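Local coordinates for putative transcriptional regulator protein, LacI family (PDB 3MIZ) that probably binds cis-regulatory DNA as a LacI-family transcriptional regulator, with a periplasmic-binding-protein-like domain of the kind that usually senses a small-molecule effector, at residues Gly220-Ile223 / Pro224-Ser228; Leu122-Tyr125 / Leu126-Gly130; Thr189-Leu192 / Lys193-Asp196; Ser29-Ile32 / Val33-Ile36. All coordinates share one frame; numbering follows the deposited sequence.

Contact 1 (Gly220-Ile223 / Pro224-Ser228); sequences GLRI and PQDVS
The backbone coils back between Arg222 and Asp226, where Arg222 O accepts from both Asp226 N at 2.7 Å and Val227 N at 3.2 Å. This is the short helical turn 223-226, placed between helix 206-217 and strand 228-230 of the periplasmic-binding-protein-like fold. Helix 206-217 ends in a Schellman motif with Gly220, at positive phi, as its C-prime residue and Leu221 N returning to Ala216 O. Asp226 then ties the outgoing chain to the turn: its OD1 takes the amide hydrogen of Arg222 N at 2.8 Å, an almost straight bond (163°) that meets the carboxylate on the anti side and out of its plane. The methylene of Asp226 also packs on Leu221, with Leu221 CD2 3.8 Å from Asp226 CB. Farther out, the side chains of Arg222 and Gln225 run alongside each other in the same direction. Gln225 CG lies anti to its backbone N (chi1 -174°) and the chain continues extended, which carries the amide out to the arginine tip. On the buried side, Ile223 rests on Tyr213 and on Pro244, and Val227 on Ala216. Although the guanidinium and amide planes are turned 64° apart, Arg222 NH1 donates to Gln225 OE1 at 2.7 Å, in the carbonyl plane and on a lone pair of that oxygen.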
# COMPACT_ATOMS: atom_id res chain seq x y z
N GLY A 220 -26.41 -12.80 1.15
CA GLY A 220 -27.48 -12.30 0.31
C GLY A 220 -27.92 -10.88 0.60
O GLY A 220 -28.94 -10.42 0.06
N LEU A 221 -27.18 -10.17 1.44
CA LEU A 221 -27.54 -8.79 1.76
C LEU A 221 -26.97 -7.82 0.73
O LEU A 221 -25.85 -8.01 0.25
CB LEU A 221 -27.02 -8.42 3.16
CG LEU A 221 -27.62 -9.23 4.32
CD1 LEU A 221 -26.92 -8.88 5.62
CD2 LEU A 221 -29.11 -8.94 4.42
N ARG A 222 -27.76 -6.81 0.38
CA ARG A 222 -27.34 -5.79 -0.58
C ARG A 222 -26.79 -4.65 0.26
O ARG A 222 -27.38 -4.29 1.28
CB ARG A 222 -28.54 -5.31 -1.40
CG ARG A 222 -29.30 -6.43 -2.07
CD ARG A 222 -30.55 -5.93 -2.81
NE ARG A 222 -31.28 -7.04 -3.42
CZ ARG A 222 -32.35 -6.89 -4.20
NH1 ARG A 222 -32.82 -5.68 -4.46
NH2 ARG A 222 -32.95 -7.96 -4.72
N ILE A 223 -25.67 -4.08 -0.16
CA ILE A 223 -25.06 -3.04 0.66
C ILE A 223 -25.98 -1.89 1.07
O ILE A 223 -26.73 -2.04 2.04
CB ILE A 223 -23.77 -2.50 0.01
CG1 ILE A 223 -22.83 -3.67 -0.30
CG2 ILE A 223 -23.08 -1.53 0.97
CD1 ILE A 223 -22.43 -4.52 0.91
N PRO A 224 -25.99 -0.76 0.35
CA PRO A 224 -26.91 0.25 0.88
C PRO A 224 -28.32 -0.26 1.25
O PRO A 224 -28.78 -0.02 2.37
CB PRO A 224 -26.93 1.31 -0.22
CG PRO A 224 -26.71 0.51 -1.46
CD PRO A 224 -25.62 -0.45 -1.04
N GLN A 225 -28.96 -0.97 0.34
CA GLN A 225 -30.33 -1.47 0.56
C GLN A 225 -30.58 -2.26 1.84
O GLN A 225 -31.51 -1.96 2.59
CB GLN A 225 -30.78 -2.32 -0.63
CG GLN A 225 -32.24 -2.77 -0.56
CD GLN A 225 -32.62 -3.76 -1.65
OE1 GLN A 225 -32.39 -3.52 -2.84
NE2 GLN A 225 -33.19 -4.89 -1.25
N ASP A 226 -29.76 -3.27 2.11
CA ASP A 226 -29.95 -4.09 3.30
C ASP A 226 -29.09 -3.70 4.51
O ASP A 226 -29.52 -3.86 5.65
CB ASP A 226 -29.73 -5.56 2.91
CG ASP A 226 -30.77 -6.05 1.92
OD1 ASP A 226 -30.49 -6.99 1.16
OD2 ASP A 226 -31.89 -5.49 1.92
N VAL A 227 -27.89 -3.20 4.26
CA VAL A 227 -27.01 -2.77 5.34
C VAL A 227 -26.03 -1.71 4.85
O VAL A 227 -25.41 -1.88 3.81
CB VAL A 227 -26.21 -3.96 5.93
CG1 VAL A 227 -25.29 -4.56 4.86
CG2 VAL A 227 -25.39 -3.50 7.14
N SER A 228 -25.92 -0.61 5.59
CA SER A 228 -25.00 0.46 5.22
C SER A 228 -23.63 0.13 5.81
O SER A 228 -23.53 -0.50 6.86
CB SER A 228 -25.47 1.80 5.78
OG SER A 228 -26.67 2.24 5.15

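Contact 2 (Leu122-Tyr125 / Leu126-Gly130); sequences LTRY and LLERG
Arg129 lays its guanidinium over one face of the Tyr125 ring, with Arg129 CZ 3.9 Å from the ring centroid and 28° off the ring normal, the geometry of a cation-pi pair. The two planes are inclined by 36°, so the guanidinium does not lie flat on the ring; one end leans in, bringing Arg129 NH2 to 3.2 Å from Tyr125 CE2. A bend at chi2 (-58°) folds the arginine back over the preceding turn. Beyond this pair, Glu286 OE2 is hydrogen-bonded to Tyr125 OH and forms a long, weak ion pair with Arg129 NH2. On the exposed flank Arg124 NH2 and Glu128 OE2 are 3.9 Å apart, a long salt bridge in which the oxygen lies well out of the guanidinium plane, so the attraction is one of charge without a directed N-H. The backbone underneath is the C-terminal end of helix 115-127, with Leu127 N bonded to Thr123 O at 3.0 Å and Glu128 N to Arg124 O at 2.8 Å. Leu127 to Gly130 then make a type I beta turn, and Arg129 N reaches Leu126 O at 2.8 Å. Within the fold, Leu122 and Leu126 pack on Met202 of strand 200-203, Tyr125 rests on Leu284 of strand 277-285, and Thr123 and Leu127 face Phe153 and Phe160 of helix 144-160.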
# COMPACT_ATOMS: atom_id res chain seq x y z
N LEU A 122 -18.55 10.61 11.45
CA LEU A 122 -19.01 9.46 10.69
C LEU A 122 -20.16 8.79 11.44
O LEU A 122 -21.13 8.33 10.83
CB LEU A 122 -17.84 8.49 10.50
CG LEU A 122 -17.83 7.51 9.33
CD1 LEU A 122 -18.27 8.18 8.04
CD2 LEU A 122 -16.42 6.96 9.18
N THR A 123 -20.08 8.77 12.76
CA THR A 123 -21.13 8.17 13.57
C THR A 123 -22.39 9.05 13.47
O THR A 123 -23.50 8.54 13.31
CB THR A 123 -20.69 8.01 15.05
OG1 THR A 123 -19.54 7.15 15.11
CG2 THR A 123 -21.81 7.39 15.89
N ARG A 124 -22.21 10.36 13.55
CA ARG A 124 -23.35 11.29 13.45
C ARG A 124 -24.00 11.17 12.07
O ARG A 124 -25.22 11.31 11.92
CB ARG A 124 -22.89 12.73 13.67
CG ARG A 124 -22.39 13.05 15.08
CD ARG A 124 -21.76 14.43 15.11
NE ARG A 124 -22.65 15.47 14.60
CZ ARG A 124 -23.52 16.15 15.34
NH1 ARG A 124 -23.64 15.90 16.64
NH2 ARG A 124 -24.28 17.09 14.78
N TYR A 125 -23.18 10.93 11.05
CA TYR A 125 -23.66 10.78 9.68
C TYR A 125 -24.72 9.67 9.64
O TYR A 125 -25.80 9.85 9.09
CB TYR A 125 -22.49 10.44 8.76
CG TYR A 125 -22.89 10.11 7.33
CD1 TYR A 125 -23.24 8.81 6.98
CD2 TYR A 125 -22.92 11.09 6.35
CE1 TYR A 125 -23.62 8.50 5.67
CE2 TYR A 125 -23.30 10.79 5.04
CZ TYR A 125 -23.65 9.49 4.71
OH TYR A 125 -24.02 9.19 3.42
N LEU A 126 -24.39 8.53 10.25
CA LEU A 126 -25.32 7.41 10.29
C LEU A 126 -26.55 7.73 11.12
O LEU A 126 -27.68 7.44 10.71
CB LEU A 126 -24.61 6.17 10.84
CG LEU A 126 -23.54 5.61 9.89
CD1 LEU A 126 -22.75 4.50 10.57
CD2 LEU A 126 -24.22 5.09 8.61
N LEU A 127 -26.35 8.35 12.29
CA LEU A 127 -27.46 8.71 13.18
C LEU A 127 -28.46 9.65 12.51
O LEU A 127 -29.67 9.55 12.73
CB LEU A 127 -26.93 9.36 14.46
CG LEU A 127 -26.01 8.48 15.31
CD1 LEU A 127 -25.45 9.28 16.49
CD2 LEU A 127 -26.80 7.27 15.80
N GLU A 128 -27.95 10.58 11.71
CA GLU A 128 -28.82 11.53 11.03
C GLU A 128 -29.49 10.84 9.84
O GLU A 128 -30.38 11.41 9.21
CB GLU A 128 -28.02 12.74 10.56
CG GLU A 128 -27.24 13.42 11.67
CD GLU A 128 -26.54 14.69 11.22
OE1 GLU A 128 -25.88 14.66 10.16
OE2 GLU A 128 -26.64 15.71 11.93
N ARG A 129 -29.05 9.62 9.53
CA ARG A 129 -29.61 8.86 8.42
C ARG A 129 -30.51 7.71 8.89
O ARG A 129 -30.62 6.68 8.22
CB ARG A 129 -28.50 8.30 7.52
CG ARG A 129 -27.57 9.34 6.91
CD ARG A 129 -28.31 10.35 6.07
NE ARG A 129 -27.42 11.19 5.26
CZ ARG A 129 -26.50 12.02 5.76
NH1 ARG A 129 -26.33 12.14 7.07
NH2 ARG A 129 -25.77 12.76 4.93
N GLY A 130 -31.13 7.88 10.06
CA GLY A 130 -32.05 6.89 10.59
C GLY A 130 -31.55 5.63 11.27
O GLY A 130 -32.36 4.88 11.82

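Contact 3 (Thr189-Leu192 / Lys193-Asp196); sequences TEML and KQDD
Lys193 runs back alongside Thr189, one turn earlier, and its side chain can be followed atom by atom. Lys193 CB starts 3.4 Å from Thr189 O, and Lys193 CG, anti to its own carbonyl carbon (chi1 -75°), comes closer to the same Thr189 O, at 3.2 Å. Lys193 CD then passes to the threonine methyl, lying 4.1 Å from Thr189 CG2. A bend at chi3 (-64°) presses the next carbon in, so that Lys193 CE is 3.5 Å from Thr189 CG2. The ammonium remains beside that methyl, Lys193 NZ being 4.0 Å from Thr189 CG2. Glu190 OE1 lies 4.8 Å from Lys193 NZ, beyond direct contact, though the opposite charges would probably still attract. The chain here is leaving helix 184-192 for the loop to strand 200-203, part of the alpha/beta layering of the periplasmic-binding-protein-like domain. The change shows in the backbone: Lys193 N bonds to Glu190 O at 3.2 Å, with the donor above the carbonyl plane rather than on a lone pair, while its bond to Thr189 O is weak. Gln194 N in turn bonds weakly to Met191 O, and Gln194 CG lies 3.2 Å from Met191 O. Met191, present as selenomethionine, and Leu192 turn into the core, where both meet Ile201; Thr189 OG1 bonds to Phe185 O.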
# COMPACT_ATOMS: atom_id res chain seq x y z
N THR A 189 -19.67 -11.76 9.96
CA THR A 189 -20.67 -12.76 9.63
C THR A 189 -21.54 -13.05 10.85
O THR A 189 -22.77 -13.08 10.76
CB THR A 189 -20.01 -14.05 9.13
OG1 THR A 189 -19.39 -13.80 7.86
CG2 THR A 189 -21.05 -15.17 8.97
N GLU A 190 -20.90 -13.25 12.00
CA GLU A 190 -21.63 -13.51 13.24
C GLU A 190 -22.55 -12.34 13.56
O GLU A 190 -23.71 -12.53 13.93
CB GLU A 190 -20.63 -13.71 14.39
CG GLU A 190 -21.26 -14.08 15.73
CD GLU A 190 -22.12 -15.34 15.66
OE1 GLU A 190 -21.67 -16.34 15.05
OE2 GLU A 190 -23.24 -15.32 16.21
N MSE A 191 -22.02 -11.13 13.40
CA MSE A 191 -22.76 -9.90 13.67
C MSE A 191 -24.00 -9.75 12.79
O MSE A 191 -25.06 -9.31 13.25
CB MSE A 191 -21.83 -8.70 13.47
CG MSE A 191 -22.44 -7.36 13.80
SE MSE A 191 -21.16 -5.92 13.49
CE MSE A 191 -19.99 -6.27 15.00
N LEU A 192 -23.86 -10.11 11.52
CA LEU A 192 -24.96 -9.98 10.57
C LEU A 192 -25.98 -11.11 10.66
O LEU A 192 -27.07 -11.02 10.09
CB LEU A 192 -24.39 -9.89 9.15
CG LEU A 192 -23.67 -8.58 8.82
CD1 LEU A 192 -22.83 -8.73 7.55
CD2 LEU A 192 -24.70 -7.47 8.67
N LYS A 193 -25.62 -12.18 11.36
CA LYS A 193 -26.52 -13.31 11.50
C LYS A 193 -27.34 -13.19 12.78
O LYS A 193 -28.24 -14.00 13.03
CB LYS A 193 -25.75 -14.63 11.50
CG LYS A 193 -25.27 -15.04 10.11
CD LYS A 193 -24.78 -16.48 10.07
CE LYS A 193 -23.56 -16.69 10.94
NZ LYS A 193 -23.04 -18.09 10.82
N GLN A 194 -27.04 -12.16 13.57
CA GLN A 194 -27.76 -11.92 14.81
C GLN A 194 -29.23 -11.72 14.49
O GLN A 194 -29.59 -11.27 13.40
CB GLN A 194 -27.23 -10.65 15.50
CG GLN A 194 -25.81 -10.73 16.00
CD GLN A 194 -25.37 -9.43 16.65
OE1 GLN A 194 -25.36 -8.38 16.01
NE2 GLN A 194 -25.00 -9.50 17.92
N ASP A 195 -30.10 -12.07 15.44
CA ASP A 195 -31.53 -11.92 15.25
C ASP A 195 -31.88 -10.43 15.11
O ASP A 195 -32.72 -10.06 14.29
CB ASP A 195 -32.28 -12.54 16.43
CG ASP A 195 -32.12 -14.05 16.48
OD1 ASP A 195 -32.56 -14.74 15.53
OD2 ASP A 195 -31.53 -14.56 17.47
N ASP A 196 -31.22 -9.59 15.90
CA ASP A 196 -31.43 -8.15 15.82
C ASP A 196 -30.25 -7.55 15.05
O ASP A 196 -29.43 -6.82 15.61
CB ASP A 196 -31.52 -7.53 17.22
CG ASP A 196 -32.84 -7.82 17.90
OD1 ASP A 196 -33.89 -7.66 17.24
OD2 ASP A 196 -32.83 -8.20 19.09

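Contact 4 (Ser29-Ile32 / Val33-Ile36); sequences SVDI and VRGI
Val30 O takes the amide hydrogen of Arg34 N at 2.8 Å, the first in a run of i to i+4 bonds that opens helix 30-42, the helix of a beta-alpha-beta unit between strands 15-20 and 46-51. Gly35 N to Asp31 O at 2.9 Å and Ile36 N to Ile32 O at 2.8 Å continue the series. The ionic interaction lies on the side of the helix that faces Arg236 and Tyr254. Asp31 and Arg34 lie side by side and point the same way, and Arg34 NH1 approaches Asp31 OD2 at 3.3 Å as a salt bridge whose hydrogen bond is weak. Arg34 CG stands anti to the backbone N (chi1 175°) and the chain runs extended to NE, which brings the guanidinium alongside the Asp31 carboxylate. The carboxylate stands 67° from the guanidinium plane and meets the guanidinium at its edge. Asp31 OD2 also pairs with Arg236 NH2, so two arginines share this oxygen and would probably stabilise the charged carboxylate; Arg34 additionally makes a cation-pi contact with Tyr254. Packing joins the helix to its surroundings: Val33 sits on Ile49 and Ile36 on Leu75 of the sheet, while Val30 and Arg34 touch Pro27 and Ser24 of the second subunit. Along the buried side of the helix itself, Ile32 CG2 meets Ile36 CG1 one turn on at 4.3 Å.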
# COMPACT_ATOMS: atom_id res chain seq x y z
N SER A 29 0.58 4.87 4.40
CA SER A 29 0.83 6.20 4.91
C SER A 29 1.82 6.96 4.04
O SER A 29 2.27 8.04 4.40
CB SER A 29 1.35 6.10 6.33
OG SER A 29 0.52 5.22 7.07
N VAL A 30 2.13 6.37 2.89
CA VAL A 30 3.06 6.96 1.95
C VAL A 30 2.57 8.32 1.50
O VAL A 30 3.36 9.14 1.04
CB VAL A 30 3.24 6.06 0.70
CG1 VAL A 30 3.78 4.70 1.12
CG2 VAL A 30 1.92 5.92 -0.03
N ASP A 31 1.26 8.56 1.62
CA ASP A 31 0.71 9.85 1.22
C ASP A 31 1.35 11.00 2.00
O ASP A 31 1.40 12.13 1.52
CB ASP A 31 -0.81 9.87 1.40
CG ASP A 31 -1.55 9.94 0.08
OD1 ASP A 31 -1.17 9.21 -0.86
OD2 ASP A 31 -2.51 10.74 -0.02
N ILE A 32 1.82 10.72 3.21
CA ILE A 32 2.47 11.78 3.98
C ILE A 32 3.74 12.12 3.22
O ILE A 32 4.07 13.29 3.01
CB ILE A 32 2.86 11.32 5.40
CG1 ILE A 32 1.60 11.06 6.22
CG2 ILE A 32 3.70 12.42 6.08
CD1 ILE A 32 1.88 10.44 7.59
N VAL A 33 4.45 11.08 2.79
CA VAL A 33 5.69 11.27 2.05
C VAL A 33 5.37 12.01 0.76
O VAL A 33 6.10 12.91 0.36
CB VAL A 33 6.36 9.92 1.76
CG1 VAL A 33 7.70 10.14 1.09
CG2 VAL A 33 6.52 9.15 3.05
N ARG A 34 4.27 11.62 0.12
CA ARG A 34 3.84 12.27 -1.11
C ARG A 34 3.64 13.76 -0.87
O ARG A 34 4.02 14.59 -1.70
CB ARG A 34 2.52 11.64 -1.59
CG ARG A 34 1.91 12.30 -2.81
CD ARG A 34 0.46 11.86 -3.00
NE ARG A 34 -0.27 12.80 -3.84
CZ ARG A 34 -1.58 13.01 -3.79
NH1 ARG A 34 -2.32 12.34 -2.92
NH2 ARG A 34 -2.14 13.89 -4.60
N GLY A 35 3.03 14.10 0.26
CA GLY A 35 2.79 15.49 0.59
C GLY A 35 4.10 16.21 0.87
O GLY A 35 4.31 17.34 0.42
N ILE A 36 4.99 15.56 1.61
CA ILE A 36 6.29 16.16 1.90
C ILE A 36 7.05 16.39 0.59
O ILE A 36 7.53 17.48 0.32
CB ILE A 36 7.17 15.23 2.78
CG1 ILE A 36 6.52 14.97 4.14
CG2 ILE A 36 8.55 15.84 2.96
CD1 ILE A 36 6.38 16.19 4.98

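Each contact joins two consecutive segments, so each closes a loop of just a few residues; they follow in series from the N terminus, and none nests within or crosses another. Contact 4 comes first, at the start of helix 30-42 beside the parallel sheet that includes strands 15-20 and 46-51, and near the second subunit. Contact 2 follows at the end of helix 115-127, on the opposite side of the chain's centre and about 30 Å away between centres. Contact 3 ends helix 184-192, and contact 1 links helix 206-217 to strand 228-230. These last two touch: Leu192 CD2 lies 4.0 Å from Leu221 CD1, joining the end of helix 184-192 to the loop after helix 206-217.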